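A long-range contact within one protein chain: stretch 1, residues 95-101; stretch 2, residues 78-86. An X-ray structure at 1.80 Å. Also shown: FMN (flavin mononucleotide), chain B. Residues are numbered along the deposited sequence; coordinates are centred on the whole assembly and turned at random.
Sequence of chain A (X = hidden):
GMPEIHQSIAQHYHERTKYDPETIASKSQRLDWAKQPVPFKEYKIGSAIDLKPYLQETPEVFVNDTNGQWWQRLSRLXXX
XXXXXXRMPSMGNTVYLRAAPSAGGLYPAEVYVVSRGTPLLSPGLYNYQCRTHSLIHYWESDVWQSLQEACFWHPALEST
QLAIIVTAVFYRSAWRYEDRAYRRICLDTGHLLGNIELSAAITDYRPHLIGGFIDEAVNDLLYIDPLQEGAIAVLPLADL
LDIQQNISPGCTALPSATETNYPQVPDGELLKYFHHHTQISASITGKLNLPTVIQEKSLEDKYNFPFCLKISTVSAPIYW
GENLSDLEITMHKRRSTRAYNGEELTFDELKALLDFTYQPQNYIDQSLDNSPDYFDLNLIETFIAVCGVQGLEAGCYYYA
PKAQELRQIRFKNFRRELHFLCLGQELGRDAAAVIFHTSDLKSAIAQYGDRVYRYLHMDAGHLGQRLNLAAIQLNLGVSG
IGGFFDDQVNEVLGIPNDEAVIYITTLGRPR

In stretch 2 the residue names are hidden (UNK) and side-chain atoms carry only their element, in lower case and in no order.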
# COMPACT_ATOMS: atom_id res chain seq x y z
N VAL A 95 6.06 10.28 -18.80
CA VAL A 95 5.81 9.36 -17.73
C VAL A 95 4.32 9.57 -17.45
O VAL A 95 3.82 10.69 -17.48
CB VAL A 95 6.64 9.70 -16.46
CG1 VAL A 95 6.18 8.83 -15.21
CG2 VAL A 95 8.11 9.53 -16.76
N TYR A 96 3.61 8.48 -17.25
CA TYR A 96 2.20 8.59 -16.93
C TYR A 96 2.06 8.29 -15.46
O TYR A 96 2.41 7.20 -15.01
CB TYR A 96 1.40 7.60 -17.72
CG TYR A 96 1.40 7.96 -19.15
CD1 TYR A 96 0.57 8.96 -19.61
CD2 TYR A 96 2.29 7.36 -20.04
CE1 TYR A 96 0.58 9.35 -20.94
CE2 TYR A 96 2.31 7.74 -21.38
CZ TYR A 96 1.44 8.73 -21.81
OH TYR A 96 1.43 9.14 -23.12
N LEU A 97 1.51 9.26 -14.72
CA LEU A 97 1.24 9.10 -13.33
C LEU A 97 -0.12 8.45 -13.17
O LEU A 97 -0.99 8.53 -14.05
CB LEU A 97 1.28 10.45 -12.61
CG LEU A 97 2.54 11.30 -12.82
CD1 LEU A 97 2.41 12.57 -11.98
CD2 LEU A 97 3.83 10.57 -12.49
N ARG A 98 -0.28 7.79 -12.04
CA ARG A 98 -1.43 6.94 -11.81
C ARG A 98 -2.18 7.24 -10.54
O ARG A 98 -1.78 8.04 -9.70
CB ARG A 98 -0.95 5.47 -11.78
CG ARG A 98 -0.00 5.08 -12.91
CD ARG A 98 0.22 3.58 -13.05
NE ARG A 98 1.28 3.36 -14.03
CZ ARG A 98 1.72 2.19 -14.44
NH1 ARG A 98 1.14 1.08 -14.04
NH2 ARG A 98 2.73 2.14 -15.30
N ALA A 99 -3.31 6.54 -10.41
CA ALA A 99 -4.17 6.66 -9.24
C ALA A 99 -3.41 6.31 -7.96
O ALA A 99 -3.72 6.83 -6.88
CB ALA A 99 -5.43 5.76 -9.38
N ALA A 100 -2.48 5.36 -8.05
CA ALA A 100 -1.64 4.98 -6.93
C ALA A 100 -0.25 5.65 -7.10
O ALA A 100 0.29 5.63 -8.21
CB ALA A 100 -1.44 3.47 -6.87
N PRO A 101 0.30 6.21 -6.01
CA PRO A 101 1.66 6.76 -6.02
C PRO A 101 2.64 5.59 -6.09
O PRO A 101 2.25 4.45 -5.88
CB PRO A 101 1.78 7.49 -4.68
CG PRO A 101 0.82 6.72 -3.78
CD PRO A 101 -0.34 6.35 -4.67
N UNK A 78 -11.43 -0.44 -11.53
CA UNK A 78 -10.05 -0.56 -12.00
C UNK A 78 -9.43 0.81 -12.24
O UNK A 78 -8.28 1.06 -11.86
c UNK A 78 -10.42 -3.67 -14.37
c UNK A 78 -10.19 -2.96 -13.02
c UNK A 78 -8.99 -3.52 -12.26
c UNK A 78 -9.97 -1.44 -13.22
N UNK A 79 -10.20 1.70 -12.84
CA UNK A 79 -9.68 3.04 -13.16
C UNK A 79 -9.31 3.86 -11.93
O UNK A 79 -8.28 4.55 -11.90
c UNK A 79 -8.80 7.38 -15.47
c UNK A 79 -9.82 7.46 -14.52
c UNK A 79 -9.01 5.00 -15.52
c UNK A 79 -10.43 6.29 -14.06
c UNK A 79 -10.64 3.80 -14.05
c UNK A 79 -8.40 6.14 -15.97
c UNK A 79 -10.05 5.06 -14.57
N UNK A 80 -10.16 3.81 -10.91
CA UNK A 80 -9.92 4.57 -9.71
C UNK A 80 -8.80 3.90 -8.92
O UNK A 80 -8.16 4.55 -8.10
n UNK A 80 -11.96 8.65 -11.56
c UNK A 80 -12.27 6.92 -9.22
n UNK A 80 -13.32 7.67 -9.92
c UNK A 80 -13.15 8.45 -11.00
c UNK A 80 -11.19 4.66 -8.85
c UNK A 80 -12.37 5.44 -9.47
n UNK A 80 -14.21 9.07 -11.52
N UNK A 81 -8.55 2.61 -9.15
CA UNK A 81 -7.49 1.88 -8.44
C UNK A 81 -6.09 2.12 -9.02
O UNK A 81 -5.14 2.33 -8.28
c UNK A 81 -7.74 0.37 -8.42
o UNK A 81 -8.86 0.05 -7.63
N UNK A 82 -5.96 2.01 -10.34
CA UNK A 82 -4.63 2.02 -10.97
C UNK A 82 -4.60 2.64 -12.35
O UNK A 82 -3.68 2.41 -13.14
c UNK A 82 0.18 0.02 -10.90
o UNK A 82 1.55 -0.19 -10.86
c UNK A 82 -4.10 0.59 -11.00
c UNK A 82 -2.61 0.40 -10.99
c UNK A 82 -1.79 1.15 -10.13
c UNK A 82 -0.40 0.95 -10.08
c UNK A 82 -0.63 -0.73 -11.78
c UNK A 82 -2.00 -0.53 -11.81
N UNK A 83 -5.58 3.50 -12.62
CA UNK A 83 -5.67 4.15 -13.90
C UNK A 83 -4.65 5.26 -14.02
O UNK A 83 -4.12 5.74 -13.01
N UNK A 84 -4.40 5.66 -15.26
CA UNK A 84 -3.53 6.82 -15.53
C UNK A 84 -4.28 8.12 -15.24
O UNK A 84 -5.38 8.29 -15.75
c UNK A 84 -1.18 5.14 -16.38
c UNK A 84 -1.73 5.85 -18.84
c UNK A 84 -2.28 5.55 -17.40
c UNK A 84 -3.05 6.78 -16.96
N UNK A 85 -3.73 8.99 -14.38
CA UNK A 85 -4.43 10.24 -14.02
C UNK A 85 -3.66 11.53 -14.32
O UNK A 85 -4.21 12.63 -14.14
c UNK A 85 -4.89 10.19 -12.55
o UNK A 85 -3.75 10.26 -11.69
c UNK A 85 -5.70 8.95 -12.30
N UNK A 86 -2.42 11.42 -14.80
CA UNK A 86 -1.64 12.60 -15.20
C UNK A 86 -0.48 12.19 -16.08
O UNK A 86 -0.13 11.02 -16.20
c UNK A 86 -1.10 13.37 -13.99
N1 FMN B . 8.29 11.60 -3.29
C2 FMN B . 9.39 12.35 -2.90
O2 FMN B . 9.54 13.50 -3.29
N3 FMN B . 10.38 11.85 -2.09
C4 FMN B . 10.37 10.57 -1.65
O4 FMN B . 11.20 10.23 -0.77
C4A FMN B . 9.28 9.78 -2.01
N5 FMN B . 9.24 8.45 -1.64
C5A FMN B . 8.10 7.68 -1.94
C6 FMN B . 7.96 6.38 -1.48
C7 FMN B . 6.84 5.61 -1.79
C7M FMN B . 6.66 4.21 -1.17
C8 FMN B . 5.82 6.15 -2.57
C8M FMN B . 4.50 5.44 -2.77
C9 FMN B . 5.93 7.47 -3.04
C9A FMN B . 7.07 8.23 -2.72
N10 FMN B . 7.18 9.54 -3.19
C10 FMN B . 8.26 10.30 -2.83
C1' FMN B . 6.23 10.09 -4.23
C2' FMN B . 6.50 9.57 -5.63
O2' FMN B . 7.62 10.29 -6.21
C3' FMN B . 5.24 9.73 -6.47
O3' FMN B . 4.22 8.85 -5.98
C4' FMN B . 5.46 9.52 -7.98
O4' FMN B . 6.39 10.51 -8.51
C5' FMN B . 4.14 9.58 -8.72
O5' FMN B . 3.49 10.81 -8.53
P FMN B . 2.04 10.90 -7.91
O1P FMN B . 2.11 10.38 -6.48
O2P FMN B . 1.69 12.39 -7.96
O3P FMN B . 1.08 10.09 -8.73

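Position 78 carries four side-chain carbons, forked at the second, and none comes within contact distance of stretch 1. A fork one carbon beyond CB marks leucine. Leu78 is apolar, which suits its buried place in the helix, and its carbonyl accepts a hydrogen bond from the backbone N of position 82.

Position 79 has one carbon leading to a ring of six carbons with no oxygen. Its CA-to-CB bond points away from stretch 1, and the backbone makes the nearer approach, with O 4.0 Å from Ala99 CB. The bare ring identifies phenylalanine. The ring of Phe79 fills space that a CB at position 83 would invade.

At position 80, three carbons, a nitrogen, and a carbon bearing two more nitrogens form a guanidinium. The CA-to-CB bond again points away, but the backbone O lies 3.2 Å from Ala99 CB. This is arginine; Arg80 uses its guanidinium elsewhere in the structure, where NE and NH2 are hydrogen-bonded.

Position 81 has one carbon and one oxygen, and its backbone O packs 3.6 Å from Ala99 CB. It is serine, and Ser81 OG hydrogen-bonds to a residue just beyond the stretches. The methyl of Ala99 thus sits against the successive carbonyls of Phe79, Arg80 and Ser81, a place with room for a small side chain.

Position 82 has one carbon and a six-carbon ring bearing an oxygen. The CA-to-CB bond points away, yet the ring swings back: Arg98 CD lies over one face, 4.2 Å from the ring centroid in a CH-pi contact, while Ala100 CB meets the edge. This is tyrosine, with Tyr82 CD1 4.0 Å from Ala100 CB. A flat aromatic ring offers both surfaces at once, and its hydroxyl is hydrogen-bonded elsewhere in the structure.

Position 83 has no side-chain atoms, and its O accepts a hydrogen bond from Ala99 N at 2.8 Å. It is glycine. A CB here would lie 2.4 Å from Phe79 CD1, a clash that Gly83 avoids.

Position 84 has four carbons, again forked at the second, packed on Tyr96 and Arg98: leucine. Both CD1 and CD2 of Leu84 lie 3.8 Å from Tyr96 CB, and CD2 is also 3.7 Å from Arg98 CG, so an apolar side chain covers aliphatic parts of both.

At position 85, CB carries one oxygen and one carbon, the latter near Ala99, as in threonine. Thr85 CG2 lies 3.9 Å from Ala99 N, while OG1 is satisfied elsewhere in the structure, so both branches are used.

Position 86 has a single carbon, CB, 4.0 Å from Leu97 CB on the same face of the sheet. It is alanine, a small methyl beside a larger neighbour.

The contact works chiefly through backbone. Leu97 N donates to Ala86 O at 2.8 Å, and Leu97 O accepts from Thr85 N at 2.8 Å and, weakly, from Ala86 N at 3.3 Å. This double acceptance accompanies a beta bulge, where the register shifts by one between Leu97 and Arg98. Side chains then seal the join: Leu84 over the strand, Ala99 against the carbonyls of 79 to 81, and Arg98 across Tyr82.

Stretch 2 78-86: LFRSYGLTA
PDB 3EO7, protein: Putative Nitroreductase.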